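Side-chain contacts in EpsJ (Vibrio vulnificus, PDB 2RET), which is a pseudopilin of the type II secretion system that forms a complex with the pseudopilin EpsI and probably takes part in building the pseudopilus: residues B[15-18]-B[19-22]; B[27-30]-B[31-35]; B[48-51]-B[52-55]. All coordinates share one frame; numbering follows the deposited sequence.

Overall arrangement
Contacts 1 and 2 follow one another along helix 10-32, their centres about 19 Å apart, and each pairs an arginine with a carboxylate one helical turn away. Contact 1 is the more peripheral, with two of eight residues buried, and EpsI packs against its apolar side chains. In contact 2 the same helix has entered the fold between the two sheets, half the touching residues are buried, and aromatic packing and a buried aspartate join the salt bridge. Contact 3 is a buried contact on a beta strand, where a lysine chain lies over an imidazole. Contacts 2 and 3 meet through Ile35 CD1 and Leu52 CD2 at 4.3 Å, whereas contact 1 lies across the chain's centre from contact 3.

Contact 1: B[15-18]-B[19-22]; sequences TARL and NELQ
Arg17 NH1 donates to Glu20 OE1 at 2.9 Å, forming a salt bridge between side chains three residues apart on helix 10-32. The same nitrogen also reaches Ser120 O, giving this end of the guanidinium two acceptors. The approach is in-plane for the guanidinium, with OE1 at its edge, but not for the carboxylate: the donor stands above its plane, and the two flat groups are turned 52° against each other. The arginine gets there by a bend at chi2 (58°), which turns its end toward the C-terminal turn, where Glu20 lies, after CG has left anti to the backbone N. Glu20, by contrast, runs extended beyond CG, and its OE1 also passes 3.6 Å from Arg17 CD.

On another side of the helix, Thr15 and Asn19 lie alongside each other and point the same way, with Thr15 CG2 4.0 Å from Asn19 ND2. The Asn19 amide carbon CG rests 3.3 Å from Thr15 O, an oxygen that accepts from Asn19 N at 2.9 Å. The next three residues repeat this i to i+4 backbone bond.

Glu20 OE2 accepts from Ser120 N and Arg17 NE pairs with Asp157, tying the helix to the chain just beyond strand 114-119 and to the turn before strand 159-166. Leu21 packs on Leu119 and on Phe16 of EpsI, while Leu18 touches Tyr158 of the same chain and packs on Met15 of EpsI.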
loop_
_atom_site.group_PDB
_atom_site.type_symbol
_atom_site.label_atom_id
_atom_site.label_comp_id
_atom_site.label_asym_id
_atom_site.label_seq_id
_atom_site.Cartn_x
_atom_site.Cartn_y
_atom_site.Cartn_z
ATOM N N THR B 15 1.849 -7.442 42.054
ATOM C CA THR B 15 2.337 -7.967 40.794
ATOM C C THR B 15 1.127 -8.262 39.920
ATOM O O THR B 15 1.122 -7.876 38.772
ATOM C CB THR B 15 3.259 -9.208 40.994
ATOM O OG1 THR B 15 4.318 -8.874 41.908
ATOM C CG2 THR B 15 3.882 -9.636 39.701
ATOM N N ALA B 16 0.088 -8.888 40.475
ATOM C CA ALA B 16 -1.153 -9.189 39.734
ATOM C C ALA B 16 -1.874 -7.946 39.212
ATOM O O ALA B 16 -2.460 -7.964 38.123
ATOM C CB ALA B 16 -2.114 -10.034 40.581
ATOM N N ARG B 17 -1.829 -6.870 39.987
ATOM C CA ARG B 17 -2.370 -5.586 39.567
ATOM C C ARG B 17 -1.581 -4.954 38.393
ATOM O O ARG B 17 -2.176 -4.447 37.427
ATOM C CB ARG B 17 -2.428 -4.639 40.774
ATOM C CG ARG B 17 -2.752 -3.209 40.456
ATOM C CD ARG B 17 -4.077 -3.115 39.740
ATOM N NE ARG B 17 -4.674 -1.791 39.822
ATOM C CZ ARG B 17 -5.825 -1.475 39.247
ATOM N NH1 ARG B 17 -6.474 -2.375 38.547
ATOM N NH2 ARG B 17 -6.336 -0.266 39.382
ATOM N N LEU B 18 -0.255 -4.957 38.486
ATOM C CA LEU B 18 0.574 -4.434 37.401
ATOM C C LEU B 18 0.448 -5.260 36.140
ATOM O O LEU B 18 0.536 -4.718 35.058
ATOM C CB LEU B 18 2.065 -4.381 37.777
ATOM C CG LEU B 18 2.615 -3.152 38.494
ATOM C CD1 LEU B 18 4.135 -3.325 38.625
ATOM C CD2 LEU B 18 2.260 -1.834 37.811
ATOM N N ASN B 19 0.308 -6.571 36.294
ATOM C CA ASN B 19 0.021 -7.490 35.194
ATOM C C ASN B 19 -1.336 -7.206 34.523
ATOM O O ASN B 19 -1.464 -7.233 33.305
ATOM C CB ASN B 19 0.016 -8.935 35.693
ATOM C CG ASN B 19 1.437 -9.513 35.941
ATOM O OD1 ASN B 19 2.460 -8.954 35.525
ATOM N ND2 ASN B 19 1.480 -10.643 36.627
ATOM N N GLU B 20 -2.347 -6.925 35.334
ATOM C CA GLU B 20 -3.647 -6.514 34.853
ATOM C C GLU B 20 -3.566 -5.257 34.009
ATOM O O GLU B 20 -4.176 -5.180 32.930
ATOM C CB GLU B 20 -4.592 -6.298 36.028
ATOM C CG GLU B 20 -6.056 -6.049 35.635
ATOM C CD GLU B 20 -6.876 -5.522 36.796
ATOM O OE1 GLU B 20 -6.262 -5.138 37.799
ATOM O OE2 GLU B 20 -8.121 -5.487 36.717
ATOM N N LEU B 21 -2.821 -4.278 34.513
ATOM C CA LEU B 21 -2.633 -3.003 33.841
ATOM C C LEU B 21 -1.873 -3.131 32.544
ATOM O O LEU B 21 -2.220 -2.534 31.568
ATOM C CB LEU B 21 -1.876 -2.057 34.763
ATOM C CG LEU B 21 -1.653 -0.624 34.295
ATOM C CD1 LEU B 21 -2.945 -0.026 33.650
ATOM C CD2 LEU B 21 -1.140 0.241 35.474
ATOM N N GLN B 22 -0.809 -3.906 32.546
ATOM C CA GLN B 22 -0.080 -4.222 31.308
ATOM C C GLN B 22 -1.029 -4.792 30.248
ATOM O O GLN B 22 -0.988 -4.386 29.109
ATOM C CB GLN B 22 1.037 -5.228 31.623
ATOM C CG GLN B 22 2.370 -5.034 30.932
ATOM C CD GLN B 22 3.467 -5.975 31.518
ATOM O OE1 GLN B 22 3.601 -6.128 32.752
ATOM N NE2 GLN B 22 4.255 -6.599 30.628
#

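Contact 2: B[27-30]-B[31-35]; sequences MMDS and DFRQI
Asp31 N donates to Met27 O at 3.1 Å, and that carbonyl oxygen also accepts from Ser30 OG, so two donors grip it. The Asp31 carboxylate lies beside the same carbonyl, with OD2 3.5 Å from Met27 O, but its charge is met elsewhere: Arg70 and Arg99 bridge to OD1 and Tyr90 OH bonds to OD2, a set of partners that would stabilise a buried anion.

Phe32 follows, its N bonded to Met28 O at 2.9 Å. The ring turns its edge to that oxygen, which lies in the ring plane 3.2 Å from CD2, and CD2 also touches Met28 CB at 4.1 Å. Both Met27 and Met28 are selenomethionines.

At Arg33 the chain runs extended from CG to NE alongside Asp29, both side chains pointing the same way, and NE donates to Asp29 OD1 at 3.0 Å. It comes from above the carboxylate plane, 76° out of it, and the two planes stand 55° apart. Arg163 also pairs with OD1, so this oxygen serves two arginines.

Gln34 then lays CG against Ser30 O at 3.3 Å. Phe32 meets the rings of Phe68 and Tyr165, one from each sheet. This is the end of the long N-terminal helix, packed between antiparallel sheets, consistent with the pilin-like fold of the family.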
loop_
_atom_site.group_PDB
_atom_site.type_symbol
_atom_site.label_atom_id
_atom_site.label_comp_id
_atom_site.label_asym_id
_atom_site.label_seq_id
_atom_site.Cartn_x
_atom_site.Cartn_y
_atom_site.Cartn_z
HETATM N N MSE B 27 -4.245 -4.011 25.074
HETATM C CA MSE B 27 -5.566 -3.933 24.432
HETATM C C MSE B 27 -5.921 -2.544 23.900
HETATM O O MSE B 27 -6.389 -2.394 22.779
HETATM C CB MSE B 27 -6.629 -4.411 25.407
HETATM C CG MSE B 27 -8.016 -4.511 24.783
HETATM SE SE MSE B 27 -8.202 -6.033 23.541
HETATM C CE MSE B 27 -8.816 -7.280 24.975
HETATM N N MSE B 28 -5.686 -1.538 24.708
HETATM C CA MSE B 28 -5.923 -0.140 24.319
HETATM C C MSE B 28 -5.000 0.351 23.238
HETATM O O MSE B 28 -5.405 1.145 22.397
HETATM C CB MSE B 28 -5.759 0.774 25.512
HETATM C CG MSE B 28 -6.719 0.450 26.617
HETATM SE SE MSE B 28 -6.453 1.613 28.166
HETATM C CE MSE B 28 -6.426 3.373 27.311
ATOM N N ASP B 29 -3.762 -0.123 23.256
ATOM C CA ASP B 29 -2.803 0.169 22.191
ATOM C C ASP B 29 -3.327 -0.415 20.905
ATOM O O ASP B 29 -3.277 0.236 19.852
ATOM C CB ASP B 29 -1.409 -0.424 22.477
ATOM C CG ASP B 29 -0.397 0.604 22.993
ATOM O OD1 ASP B 29 -0.550 1.795 22.756
ATOM O OD2 ASP B 29 0.638 0.215 23.577
ATOM N N SER B 30 -3.832 -1.639 20.984
ATOM C CA SER B 30 -4.312 -2.321 19.785
ATOM C C SER B 30 -5.467 -1.546 19.151
ATOM O O SER B 30 -5.548 -1.476 17.928
ATOM C CB SER B 30 -4.713 -3.782 20.066
ATOM O OG SER B 30 -5.971 -3.904 20.772
ATOM N N ASP B 31 -6.337 -0.972 19.984
ATOM C CA ASP B 31 -7.563 -0.311 19.524
ATOM C C ASP B 31 -7.316 1.131 19.074
ATOM O O ASP B 31 -7.649 1.508 17.967
ATOM C CB ASP B 31 -8.643 -0.303 20.615
ATOM C CG ASP B 31 -9.284 -1.653 20.846
ATOM O OD1 ASP B 31 -9.331 -2.509 19.932
ATOM O OD2 ASP B 31 -9.792 -1.859 21.980
ATOM N N PHE B 32 -6.751 1.928 19.958
ATOM C CA PHE B 32 -6.589 3.334 19.709
ATOM C C PHE B 32 -5.521 3.668 18.660
ATOM O O PHE B 32 -5.563 4.761 18.053
ATOM C CB PHE B 32 -6.327 4.073 21.009
ATOM C CG PHE B 32 -7.524 4.190 21.879
ATOM C CD1 PHE B 32 -8.464 5.161 21.638
ATOM C CD2 PHE B 32 -7.687 3.360 22.975
ATOM C CE1 PHE B 32 -9.578 5.279 22.449
ATOM C CE2 PHE B 32 -8.820 3.448 23.766
ATOM C CZ PHE B 32 -9.767 4.421 23.505
ATOM N N ARG B 33 -4.570 2.766 18.441
ATOM C CA ARG B 33 -3.622 2.959 17.359
ATOM C C ARG B 33 -4.176 2.547 15.971
ATOM O O ARG B 33 -3.557 2.859 14.951
ATOM C CB ARG B 33 -2.309 2.227 17.637
ATOM C CG ARG B 33 -1.486 2.793 18.769
ATOM C CD ARG B 33 -0.333 1.865 18.966
ATOM N NE ARG B 33 0.594 2.142 20.057
ATOM C CZ ARG B 33 1.692 2.893 19.963
ATOM N NH1 ARG B 33 2.023 3.514 18.845
ATOM N NH2 ARG B 33 2.486 3.005 21.018
ATOM N N GLN B 34 -5.303 1.844 15.944
ATOM C CA GLN B 34 -5.880 1.331 14.714
ATOM C C GLN B 34 -7.281 1.901 14.445
ATOM O O GLN B 34 -8.126 1.251 13.811
ATOM C CB GLN B 34 -5.877 -0.207 14.743
ATOM C CG GLN B 34 -4.441 -0.759 14.890
ATOM C CD GLN B 34 -4.243 -2.034 14.180
ATOM O OE1 GLN B 34 -3.678 -2.089 13.068
ATOM N NE2 GLN B 34 -4.707 -3.095 14.795
ATOM N N ILE B 35 -7.486 3.137 14.873
ATOM C CA ILE B 35 -8.745 3.858 14.636
ATOM C C ILE B 35 -8.945 4.071 13.130
ATOM O O ILE B 35 -8.017 4.476 12.432
ATOM C CB ILE B 35 -8.784 5.240 15.370
ATOM C CG1 ILE B 35 -8.747 5.023 16.886
ATOM C CG2 ILE B 35 -10.056 6.054 14.989
ATOM C CD1 ILE B 35 -8.973 6.331 17.730
#

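Contact 3: B[48-51]-B[52-55]; sequences SKKL and LHWA
Lys50 lies over one face of the His53 imidazole, with its CB 3.7 Å from the ring centroid and 22° off the ring normal. In this CH-pi contact CB sits offset toward the rim, closer to His53 CE1 (3.5 Å) than to the ring centre. The rest of the aliphatic chain continues past the same side of the histidine, and CD comes 3.8 Å from ND1. Having CG anti to its carbonyl carbon (chi1 -68°) and extended torsions after that, Lys50 keeps its methylenes along the ring before a bend at chi4 turns the amine.

The edge of the imidazole is used quite differently. A water in the ring plane is hydrogen-bonded to ND1 (3.0 Å) and takes a weak bond from Lys50 NZ. It thus joins the two side chains by their polar ends, while NZ and ND1 themselves remain 4.4 Å apart; a charged amine so near would probably favour a neutral imidazole.

Two residues of one strand three positions apart would not ordinarily meet in this way. Here strand 49-56 is interrupted at Leu51, whose helix-like backbone angles bend the chain and bring the ring of His53 back beneath Lys50. The strand lies between 40-41 and 64-74 in an antiparallel sheet, with Lys50 bonded through its backbone to Thr40 and His53 to Met67.

His53 NE2, the other ring nitrogen, is hydrogen-bonded to Thr40 OG1, which, with the water at ND1, probably helps hold the ring's rotation. Lys50 O lies 3.4 Å from NE2. Leu52 packs on Phe68 of the neighbouring strand and on Phe129 of the second sheet, and Leu51 rests on Leu37.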
loop_
_atom_site.group_PDB
_atom_site.type_symbol
_atom_site.label_atom_id
_atom_site.label_comp_id
_atom_site.label_asym_id
_atom_site.label_seq_id
_atom_site.Cartn_x
_atom_site.Cartn_y
_atom_site.Cartn_z
ATOM N N SER B 48 -28.107 9.285 11.974
ATOM C CA SER B 48 -26.998 10.154 12.341
ATOM C C SER B 48 -25.747 9.340 12.694
ATOM O O SER B 48 -25.727 8.595 13.682
ATOM C CB SER B 48 -27.391 11.061 13.509
ATOM O OG SER B 48 -27.067 10.476 14.755
ATOM N N LYS B 49 -24.698 9.506 11.888
ATOM C CA LYS B 49 -23.458 8.755 12.049
ATOM C C LYS B 49 -22.406 9.681 12.624
ATOM O O LYS B 49 -22.524 10.894 12.495
ATOM C CB LYS B 49 -22.973 8.206 10.700
ATOM C CG LYS B 49 -24.072 7.711 9.777
ATOM C CD LYS B 49 -23.523 6.989 8.544
ATOM C CE LYS B 49 -23.042 5.569 8.870
ATOM N NZ LYS B 49 -23.244 4.639 7.702
ATOM N N LYS B 50 -21.388 9.104 13.255
ATOM C CA LYS B 50 -20.204 9.844 13.712
ATOM C C LYS B 50 -18.933 9.027 13.477
ATOM O O LYS B 50 -18.948 7.801 13.483
ATOM C CB LYS B 50 -20.283 10.194 15.206
ATOM C CG LYS B 50 -21.346 11.200 15.631
ATOM C CD LYS B 50 -21.251 11.462 17.137
ATOM C CE LYS B 50 -22.452 12.215 17.680
ATOM N NZ LYS B 50 -23.768 11.468 17.616
ATOM N N LEU B 51 -17.834 9.745 13.282
ATOM C CA LEU B 51 -16.490 9.169 13.314
ATOM C C LEU B 51 -16.081 8.682 14.740
ATOM O O LEU B 51 -15.658 7.546 14.900
ATOM C CB LEU B 51 -15.484 10.178 12.770
ATOM C CG LEU B 51 -15.260 10.106 11.267
ATOM C CD1 LEU B 51 -14.325 11.251 10.860
ATOM C CD2 LEU B 51 -14.715 8.716 10.820
ATOM N N LEU B 52 -16.210 9.554 15.740
ATOM C CA LEU B 52 -15.905 9.250 17.160
ATOM C C LEU B 52 -17.115 9.627 18.017
ATOM O O LEU B 52 -17.611 10.740 17.926
ATOM C CB LEU B 52 -14.697 10.023 17.716
ATOM C CG LEU B 52 -13.256 9.756 17.235
ATOM C CD1 LEU B 52 -12.391 11.018 17.431
ATOM C CD2 LEU B 52 -12.624 8.582 17.936
ATOM N N HIS B 53 -17.568 8.685 18.835
ATOM C CA HIS B 53 -18.679 8.901 19.729
ATOM C C HIS B 53 -18.067 9.038 21.123
ATOM O O HIS B 53 -17.264 8.231 21.534
ATOM C CB HIS B 53 -19.681 7.724 19.691
ATOM C CG HIS B 53 -20.135 7.347 18.315
ATOM N ND1 HIS B 53 -21.357 7.732 17.793
ATOM C CD2 HIS B 53 -19.527 6.617 17.353
ATOM C CE1 HIS B 53 -21.477 7.243 16.575
ATOM N NE2 HIS B 53 -20.380 6.561 16.287
ATOM N N TRP B 54 -18.473 10.081 21.818
ATOM C CA TRP B 54 -17.855 10.491 23.075
ATOM C C TRP B 54 -18.894 11.272 23.884
ATOM O O TRP B 54 -19.219 12.405 23.556
ATOM C CB TRP B 54 -16.608 11.350 22.843
ATOM C CG TRP B 54 -16.031 11.951 24.120
ATOM C CD1 TRP B 54 -15.922 13.295 24.430
ATOM C CD2 TRP B 54 -15.474 11.250 25.229
ATOM N NE1 TRP B 54 -15.339 13.454 25.667
ATOM C CE2 TRP B 54 -15.056 12.215 26.176
ATOM C CE3 TRP B 54 -15.303 9.901 25.529
ATOM C CZ2 TRP B 54 -14.496 11.867 27.386
ATOM C CZ3 TRP B 54 -14.724 9.554 26.712
ATOM C CH2 TRP B 54 -14.319 10.528 27.635
ATOM N N ALA B 55 -19.445 10.639 24.911
ATOM C CA ALA B 55 -20.527 11.282 25.688
ATOM C C ALA B 55 -20.681 10.625 27.022
ATOM O O ALA B 55 -20.316 9.469 27.195
ATOM C CB ALA B 55 -21.863 11.241 24.926
HETATM O O HOH W 1 -22.903 9.148 19.870
#